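Local coordinates for protein alpha,alpha-trehalose-phosphate synthase (UDP-forming) (Burkholderia xenovorans, PDB 5V0T) that is a glycosyltransferase family 20 member of the GT-B fold, with two Rossmann-like domains, modelled here with uridine-5'-diphosphate bound, at residues 322-325 / 326-329. Numbering follows the deposited sequence.
Sequences QDIR and LQLE
Leu326 donates its backbone N-H to Gln322 O at 3.0 Å, and its side chain runs back beside the same oxygen, with Leu326 CG 3.4 Å from Gln322 O. The Gln322 amide turns away from that leucine and is held by His319 at the start of the helix through OE1 and by the carbonyl of Ala316, just before it, through NE2. At Gln327 the i to i+4 bond goes to Asp323 O, while its extended side chain obliquely passes Ile324, bringing Gln327 OE1 to 3.9 Å from Ile324 CD1, a loose van der Waals touch. Leu328 repeats the backbone bond to Ile324 O and rests its CB against that oxygen at 3.5 Å.

At Glu329 the ladder continues. Its backbone N-H donates to Arg325 O, and its carboxylate forms an i to i+4 salt bridge with Arg325, from NE to Glu329 OE1 at 2.9 Å. The arginine chain leaves with CG anti to its own N (chi1 174°) and stays extended to NE, which puts the N-H alongside the glutamate. NE reaches OE1 from the syn side, but 30° out of the carboxylate plane, while OE1 itself lies close to the guanidinium plane at its edge. With the two planes 74° apart, the direct contact is one N-H bond, not the two-pronged pairing of coplanar groups. A water accepts from Arg325 NH2 and donates to Glu329 OE1, closing a small ring, and Tyr349 OH is a further hydrogen-bond partner of OE1.

Helix 319-339 connects parallel strands 305-310 and 347-350; its buried Leu328 packs on Leu284 and Phe288 of helix 284-297 and also touches Tyr349 of strand 347-350, whereas Ile324 and Gln327 meet Val285 of helix 284-297 and Arg325 touches Tyr349 and His351.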
loop_
_atom_site.group_PDB
_atom_site.type_symbol
_atom_site.label_atom_id
_atom_site.label_comp_id
_atom_site.label_asym_id
_atom_site.label_seq_id
_atom_site.Cartn_x
_atom_site.Cartn_y
_atom_site.Cartn_z
ATOM N N GLN A 322 15.256 -10.675 -1.882
ATOM C CA GLN A 322 16.632 -10.630 -2.369
ATOM C C GLN A 322 16.679 -10.840 -3.882
ATOM O O GLN A 322 17.431 -10.162 -4.591
ATOM C CB GLN A 322 17.472 -11.691 -1.648
ATOM C CG GLN A 322 17.577 -11.477 -0.128
ATOM C CD GLN A 322 17.798 -12.779 0.669
ATOM O OE1 GLN A 322 18.143 -13.822 0.106
ATOM N NE2 GLN A 322 17.585 -12.710 1.991
ATOM N N ASP A 323 15.862 -11.762 -4.396
ATOM C CA ASP A 323 15.879 -12.064 -5.828
ATOM C C ASP A 323 15.450 -10.857 -6.656
ATOM O O ASP A 323 16.119 -10.495 -7.626
ATOM C CB ASP A 323 14.967 -13.260 -6.140
ATOM C CG ASP A 323 15.516 -14.580 -5.625
ATOM O OD1 ASP A 323 16.746 -14.710 -5.449
ATOM O OD2 ASP A 323 14.702 -15.500 -5.406
ATOM N N ILE A 324 14.316 -10.239 -6.314
ATOM C CA ILE A 324 13.870 -9.103 -7.127
ATOM C C ILE A 324 14.867 -7.959 -7.026
ATOM O O ILE A 324 15.069 -7.212 -7.995
ATOM C CB ILE A 324 12.429 -8.658 -6.756
ATOM C CG1 ILE A 324 11.947 -7.487 -7.637
ATOM C CG2 ILE A 324 12.295 -8.269 -5.268
ATOM C CD1 ILE A 324 11.945 -7.804 -9.168
ATOM N N ARG A 325 15.524 -7.800 -5.872
ATOM C CA ARG A 325 16.546 -6.764 -5.775
ATOM C C ARG A 325 17.677 -7.032 -6.760
ATOM O O ARG A 325 18.102 -6.133 -7.495
ATOM C CB ARG A 325 17.099 -6.663 -4.349
ATOM C CG ARG A 325 18.290 -5.686 -4.246
ATOM C CD ARG A 325 18.988 -5.779 -2.864
ATOM N NE ARG A 325 20.081 -4.813 -2.717
ATOM C CZ ARG A 325 20.908 -4.811 -1.674
ATOM N NH1 ARG A 325 20.749 -5.719 -0.716
ATOM N NH2 ARG A 325 21.876 -3.903 -1.574
ATOM N N LEU A 326 18.175 -8.274 -6.790
ATOM C CA LEU A 326 19.249 -8.624 -7.713
ATOM C C LEU A 326 18.845 -8.379 -9.159
ATOM O O LEU A 326 19.639 -7.855 -9.956
ATOM C CB LEU A 326 19.643 -10.085 -7.527
ATOM C CG LEU A 326 20.394 -10.464 -6.256
ATOM C CD1 LEU A 326 20.472 -11.990 -6.153
ATOM C CD2 LEU A 326 21.801 -9.841 -6.273
ATOM N N GLN A 327 17.623 -8.766 -9.517
ATOM C CA GLN A 327 17.186 -8.585 -10.892
ATOM C C GLN A 327 17.174 -7.109 -11.256
ATOM O O GLN A 327 17.690 -6.722 -12.312
ATOM C CB GLN A 327 15.810 -9.213 -11.107
ATOM C CG GLN A 327 15.375 -9.156 -12.570
ATOM C CD GLN A 327 14.079 -9.885 -12.874
ATOM O OE1 GLN A 327 13.258 -10.146 -11.985
ATOM N NE2 GLN A 327 13.888 -10.215 -14.150
ATOM N N LEU A 328 16.645 -6.267 -10.362
ATOM C CA LEU A 328 16.524 -4.836 -10.646
ATOM C C LEU A 328 17.886 -4.172 -10.745
ATOM O O LEU A 328 18.097 -3.287 -11.585
ATOM C CB LEU A 328 15.693 -4.146 -9.568
ATOM C CG LEU A 328 15.354 -2.679 -9.870
ATOM C CD1 LEU A 328 14.493 -2.623 -11.157
ATOM C CD2 LEU A 328 14.635 -2.029 -8.674
ATOM N N GLU A 329 18.815 -4.572 -9.879
ATOM C CA GLU A 329 20.141 -3.975 -9.914
ATOM C C GLU A 329 20.863 -4.296 -11.219
ATOM O O GLU A 329 21.555 -3.436 -11.774
ATOM C CB GLU A 329 20.925 -4.424 -8.682
ATOM C CG GLU A 329 20.375 -3.670 -7.471
ATOM C CD GLU A 329 20.887 -4.121 -6.122
ATOM O OE1 GLU A 329 20.593 -3.390 -5.150
ATOM O OE2 GLU A 329 21.536 -5.190 -6.007
HETATM O O HOH W 1 21.894 -1.719 -3.492
#